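Local atomic coordinates of GH5 (Bacteroidetes bacterium AC2a, PDB entry 4YHE), a protein that probably hydrolyses beta-glucosidic linkages in cellulose, as a family 5 glycoside hydrolase built as a beta/alpha barrel. Residues Q182-V185 / L186-N190; N278-F281 / N282-R286. All blocks are in the same frame, centred on the assembly; numbering follows the deposited sequence.

Contact 1: residues Q182-V185 / L186-N190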
loop_
_atom_site.group_PDB
_atom_site.type_symbol
_atom_site.label_atom_id
_atom_site.label_comp_id
_atom_site.label_asym_id
_atom_site.label_seq_id
_atom_site.Cartn_x
_atom_site.Cartn_y
_atom_site.Cartn_z
ATOM N N GLN A 182 11.781 -18.268 3.656
ATOM C CA GLN A 182 11.457 -16.833 3.719
ATOM C C GLN A 182 9.957 -16.607 3.920
ATOM O O GLN A 182 9.548 -15.764 4.753
ATOM C CB GLN A 182 11.951 -16.081 2.490
ATOM C CG GLN A 182 13.448 -15.792 2.503
ATOM C CD GLN A 182 13.870 -15.040 1.277
ATOM O OE1 GLN A 182 13.341 -13.957 0.974
ATOM N NE2 GLN A 182 14.763 -15.630 0.506
ATOM N N TYR A 183 9.131 -17.381 3.224
ATOM C CA TYR A 183 7.680 -17.216 3.396
ATOM C C TYR A 183 7.258 -17.565 4.814
ATOM O O TYR A 183 6.388 -16.925 5.386
ATOM C CB TYR A 183 6.891 -18.084 2.435
ATOM C CG TYR A 183 7.207 -17.875 0.996
ATOM C CD1 TYR A 183 7.409 -16.612 0.481
ATOM C CD2 TYR A 183 7.333 -18.957 0.140
ATOM C CE1 TYR A 183 7.679 -16.438 -0.864
ATOM C CE2 TYR A 183 7.633 -18.797 -1.178
ATOM C CZ TYR A 183 7.812 -17.547 -1.679
ATOM O OH TYR A 183 8.130 -17.393 -2.990
ATOM N N ARG A 184 7.877 -18.580 5.394
ATOM C CA ARG A 184 7.568 -18.961 6.753
ATOM C C ARG A 184 7.891 -17.846 7.767
ATOM O O ARG A 184 7.094 -17.543 8.632
ATOM C CB ARG A 184 8.333 -20.243 7.139
ATOM C CG ARG A 184 8.067 -20.694 8.574
ATOM C CD ARG A 184 8.512 -22.136 8.835
ATOM N NE ARG A 184 7.684 -23.146 8.133
ATOM C CZ ARG A 184 6.468 -23.548 8.514
ATOM N NH1 ARG A 184 5.885 -23.025 9.593
ATOM N NH2 ARG A 184 5.813 -24.481 7.819
ATOM N N VAL A 185 9.090 -17.297 7.702
ATOM C CA VAL A 185 9.472 -16.243 8.641
ATOM C C VAL A 185 8.559 -15.028 8.459
ATOM O O VAL A 185 8.144 -14.436 9.437
ATOM C CB VAL A 185 10.924 -15.808 8.463
ATOM C CG1 VAL A 185 11.246 -14.604 9.324
ATOM C CG2 VAL A 185 11.854 -16.957 8.817
ATOM N N LEU A 186 8.239 -14.658 7.215
ATOM C CA LEU A 186 7.303 -13.536 7.020
ATOM C C LEU A 186 5.976 -13.834 7.726
ATOM O O LEU A 186 5.428 -12.963 8.407
ATOM C CB LEU A 186 7.115 -13.228 5.536
ATOM C CG LEU A 186 6.062 -12.155 5.233
ATOM C CD1 LEU A 186 6.328 -10.860 5.981
ATOM C CD2 LEU A 186 5.996 -11.896 3.735
ATOM N N ASN A 187 5.451 -15.055 7.558
ATOM C CA ASN A 187 4.242 -15.464 8.246
ATOM C C ASN A 187 4.348 -15.361 9.749
ATOM O O ASN A 187 3.447 -14.857 10.376
ATOM C CB ASN A 187 3.788 -16.851 7.808
ATOM C CG ASN A 187 3.146 -16.843 6.431
ATOM O OD1 ASN A 187 2.458 -15.895 6.030
ATOM N ND2 ASN A 187 3.370 -17.890 5.700
ATOM N N GLU A 188 5.476 -15.777 10.322
ATOM C CA GLU A 188 5.726 -15.594 11.738
ATOM C C GLU A 188 5.731 -14.106 12.169
ATOM O O GLU A 188 5.218 -13.755 13.248
ATOM C CB GLU A 188 7.072 -16.203 12.123
ATOM C CG GLU A 188 7.145 -17.704 11.922
ATOM C CD GLU A 188 8.555 -18.249 12.119
ATOM O OE1 GLU A 188 9.422 -17.523 12.616
ATOM O OE2 GLU A 188 8.796 -19.403 11.753
ATOM N N TRP A 189 6.353 -13.256 11.357
ATOM C CA TRP A 189 6.403 -11.828 11.661
ATOM C C TRP A 189 4.992 -11.257 11.701
ATOM O O TRP A 189 4.659 -10.494 12.589
ATOM C CB TRP A 189 7.221 -11.081 10.632
ATOM C CG TRP A 189 8.734 -11.279 10.763
ATOM C CD1 TRP A 189 9.399 -12.113 11.620
ATOM C CD2 TRP A 189 9.728 -10.645 9.963
ATOM N NE1 TRP A 189 10.751 -12.001 11.428
ATOM C CE2 TRP A 189 10.990 -11.125 10.402
ATOM C CE3 TRP A 189 9.682 -9.721 8.906
ATOM C CZ2 TRP A 189 12.181 -10.690 9.846
ATOM C CZ3 TRP A 189 10.877 -9.309 8.319
ATOM C CH2 TRP A 189 12.128 -9.787 8.820
ATOM N N ASN A 190 4.159 -11.605 10.737
ATOM C CA ASN A 190 2.781 -11.090 10.753
ATOM C C ASN A 190 2.032 -11.572 11.993
ATOM O O ASN A 190 1.255 -10.807 12.584
ATOM C CB ASN A 190 1.982 -11.449 9.500
ATOM C CG ASN A 190 2.288 -10.549 8.296
ATOM O OD1 ASN A 190 2.661 -9.373 8.426
ATOM N ND2 ASN A 190 2.141 -11.120 7.105
HETATM O O HOH W 1 4.387 -15.321 3.437
HETATM O O HOH W 2 6.454 -20.929 11.602
#

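Contact 2: residues N278-F281 / N282-R286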
loop_
_atom_site.group_PDB
_atom_site.type_symbol
_atom_site.label_atom_id
_atom_site.label_comp_id
_atom_site.label_asym_id
_atom_site.label_seq_id
_atom_site.Cartn_x
_atom_site.Cartn_y
_atom_site.Cartn_z
ATOM N N ASN A 278 -8.496 -11.694 -10.258
ATOM C CA ASN A 278 -9.310 -12.888 -10.063
ATOM C C ASN A 278 -8.741 -13.828 -9.025
ATOM O O ASN A 278 -9.483 -14.395 -8.217
ATOM C CB ASN A 278 -9.514 -13.622 -11.385
ATOM C CG ASN A 278 -10.575 -12.964 -12.256
ATOM O OD1 ASN A 278 -11.443 -12.264 -11.748
ATOM N ND2 ASN A 278 -10.465 -13.128 -13.578
ATOM N N ARG A 279 -7.422 -13.971 -9.009
ATOM C CA ARG A 279 -6.796 -14.814 -7.998
ATOM C C ARG A 279 -7.019 -14.305 -6.571
ATOM O O ARG A 279 -7.291 -15.070 -5.674
ATOM C CB ARG A 279 -5.323 -15.041 -8.357
ATOM C CG ARG A 279 -5.238 -15.876 -9.635
ATOM C CD ARG A 279 -3.846 -16.376 -9.958
ATOM N NE ARG A 279 -2.961 -15.325 -10.413
ATOM C CZ ARG A 279 -2.897 -14.831 -11.652
ATOM N NH1 ARG A 279 -3.700 -15.244 -12.612
ATOM N NH2 ARG A 279 -1.998 -13.892 -11.919
ATOM N N LEU A 280 -6.977 -12.990 -6.395
ATOM C CA LEU A 280 -7.258 -12.362 -5.120
ATOM C C LEU A 280 -8.741 -12.484 -4.747
ATOM O O LEU A 280 -9.121 -12.717 -3.605
ATOM C CB LEU A 280 -6.891 -10.888 -5.217
ATOM C CG LEU A 280 -5.388 -10.577 -5.316
ATOM C CD1 LEU A 280 -5.202 -9.079 -5.586
ATOM C CD2 LEU A 280 -4.688 -11.005 -4.039
ATOM N N PHE A 281 -9.568 -12.282 -5.732
ATOM C CA PHE A 281 -10.996 -12.423 -5.505
ATOM C C PHE A 281 -11.334 -13.820 -5.029
ATOM O O PHE A 281 -11.955 -13.984 -3.993
ATOM C CB PHE A 281 -11.770 -12.066 -6.735
ATOM C CG PHE A 281 -13.257 -12.246 -6.555
ATOM C CD1 PHE A 281 -14.024 -11.253 -5.964
ATOM C CD2 PHE A 281 -13.863 -13.427 -6.926
ATOM C CE1 PHE A 281 -15.374 -11.419 -5.769
ATOM C CE2 PHE A 281 -15.227 -13.609 -6.736
ATOM C CZ PHE A 281 -15.976 -12.611 -6.157
ATOM N N ASN A 282 -10.841 -14.841 -5.719
ATOM C CA ASN A 282 -11.165 -16.208 -5.362
ATOM C C ASN A 282 -10.534 -16.692 -4.048
ATOM O O ASN A 282 -11.156 -17.464 -3.269
ATOM C CB ASN A 282 -10.789 -17.146 -6.521
ATOM C CG ASN A 282 -11.640 -16.925 -7.755
ATOM O OD1 ASN A 282 -12.832 -16.663 -7.672
ATOM N ND2 ASN A 282 -11.027 -17.042 -8.911
ATOM N N MET A 283 -9.304 -16.271 -3.784
ATOM C CA MET A 283 -8.635 -16.691 -2.571
ATOM C C MET A 283 -9.201 -16.021 -1.307
ATOM O O MET A 283 -9.280 -16.641 -0.261
ATOM C CB MET A 283 -7.137 -16.410 -2.663
ATOM C CG MET A 283 -6.344 -17.011 -1.530
ATOM S SD MET A 283 -6.288 -18.813 -1.665
ATOM C CE MET A 283 -5.187 -19.228 -0.320
ATOM N N TYR A 284 -9.598 -14.757 -1.413
ATOM C CA TYR A 284 -9.876 -13.953 -0.250
ATOM C C TYR A 284 -11.354 -13.448 -0.283
ATOM O O TYR A 284 -12.164 -13.842 0.552
ATOM C CB TYR A 284 -8.853 -12.803 -0.143
ATOM C CG TYR A 284 -7.399 -13.293 -0.018
ATOM C CD1 TYR A 284 -7.029 -14.169 0.978
ATOM C CD2 TYR A 284 -6.419 -12.868 -0.918
ATOM C CE1 TYR A 284 -5.700 -14.614 1.104
ATOM C CE2 TYR A 284 -5.108 -13.327 -0.833
ATOM C CZ TYR A 284 -4.747 -14.189 0.165
ATOM O OH TYR A 284 -3.405 -14.646 0.242
ATOM N N ILE A 285 -11.679 -12.599 -1.223
ATOM C CA ILE A 285 -12.966 -11.910 -1.195
ATOM C C ILE A 285 -14.109 -12.939 -1.133
ATOM O O ILE A 285 -15.023 -12.811 -0.320
ATOM C CB ILE A 285 -13.186 -11.038 -2.414
ATOM C CG1 ILE A 285 -12.130 -9.923 -2.536
ATOM C CG2 ILE A 285 -14.604 -10.446 -2.404
ATOM C CD1 ILE A 285 -12.100 -8.911 -1.412
ATOM N N ARG A 286 -14.041 -13.940 -2.009
ATOM C CA ARG A 286 -15.080 -14.973 -2.121
ATOM C C ARG A 286 -15.293 -15.730 -0.800
ATOM O O ARG A 286 -16.361 -16.271 -0.560
ATOM C CB ARG A 286 -14.706 -15.914 -3.285
ATOM C CG ARG A 286 -15.740 -16.947 -3.659
ATOM C CD ARG A 286 -15.440 -17.653 -4.979
ATOM N NE ARG A 286 -14.191 -18.438 -4.976
ATOM C CZ ARG A 286 -13.834 -19.295 -5.948
ATOM N NH1 ARG A 286 -14.618 -19.478 -7.003
ATOM N NH2 ARG A 286 -12.682 -19.969 -5.873
#

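Contact 1: residues Q182-V185 / L186-N190
Tyr183 O draws two neighbours: the backbone N-H of Asn187 is hydrogen-bonded to it at 3.0 Å, and a water oxygen stands 3.2 Å from Tyr183 O, though it may spend its protons on other acceptors. Two residues on, the same i to i+4 pattern has Trp189 N donating to Val185 O over 2.9 Å. The same pair of residues makes the main side-chain contact. Val185 turns CG1 opposite its own backbone N (chi1 173°), which brings this methyl over one face of the Trp189 indole. CG1 is 3.8 Å from the centroid of the five-membered ring, 28° off the ring normal, a CH-pi contact displaced toward the NE1 side, where Val185 CG1 and Trp189 NE1 are 3.4 Å apart. The indole N-H itself is bound to Asn132, and helices 122-127 and 129-149 pack on the same ring. With an alanine at Trp189, Val185 CG1 would probably lose the surface it rests on and Asn132 OD1 the donor it accepts from. Farther round the helix, Arg184 lays its aliphatic part against Glu188 OE2, but their charged ends are joined through a water. This second water accepts from Arg184 NH1 at 3.0 Å and donates to Glu188 OE2 at 2.8 Å, lying in the guanidinium plane at its edge. The charged atoms Arg184 NH1 and Glu188 OE2 remain 5.1 Å apart, while Glu188 OE1 pairs with Lys136 and also accepts from Asn132 ND2. The carboxylate is thus held by two residues of helix 129-149, and its link to Arg184 is probably modest and relayed by water.

Contact 2: residues N278-F281 / N282-R286
Phe281 lays its side chain along the following turn, against Asn282, Ile285 and Arg286. CB leaves the backbone close to Asn282 N, and CG, set opposite the Phe281 backbone N (chi1 178°), carries the ring toward the C-terminal end of the segment. One flank of the ring meets Ile285: Phe281 CD1 is 3.7 Å from Ile285 CB, and one atom farther out Phe281 CE1 comes within 3.6 Å of Ile285 CG2, the two side chains crossing at about a right angle. On the other flank Phe281 CD2 has Asn282 OD1 at 3.5 Å, near the ring plane, with the amide plane turned 71° from the ring. Next along, Phe281 CE2 approaches Arg286 CB at 4.2 Å. The same amide oxygen, Asn282 OD1, also sits 3.2 Å above the plane of the Arg286 guanidinium, over its centre, so it lies between an aromatic edge and a cationic face. Behind these side chains the backbone widens. Arg286 N donates to Phe281 O at 2.9 Å, five residues back, and Leu280 O takes Tyr284 N together with a weak bond from Ile285 N at 3.5 Å. On the buried side Leu280 CD2 meets the edge of the Tyr284 ring in its plane, 4.0 Å from Tyr284 CE2. The more exposed Met283 lays CG over one face of that ring. Leu280 and Tyr284 continue onto strands 236-242 and 291-296, and helix 218-224 covers them from another direction. A helix with a pi-type turn, packed by its apolar side against the strands before and after it, is here one of the outer helices of a (beta/alpha)8 TIM barrel.

Overall arrangement
From the N terminus, contact 1 comes first, near the start of helix 181-199, which joins barrel strands 157-160 and 209-212. After strand 236-242 the chain reaches contact 2, late in helix 270-285, just before strand 291-296. Each contact spans consecutive turns of a single helix, so neither closes a long loop, and they follow in series without nesting or crossing. The centres of contact 1 and contact 2 are about 21 Å apart, and the nearest atoms of contact 1 and contact 2 are about 8 Å apart, without touching. Helix 218-224 bridges them: Leu220 and Asn224 meet Tyr183 of contact 1, and Val222 meets Leu280, Met283 and Tyr284 of contact 2, linking two parts of the barrel's outer layer.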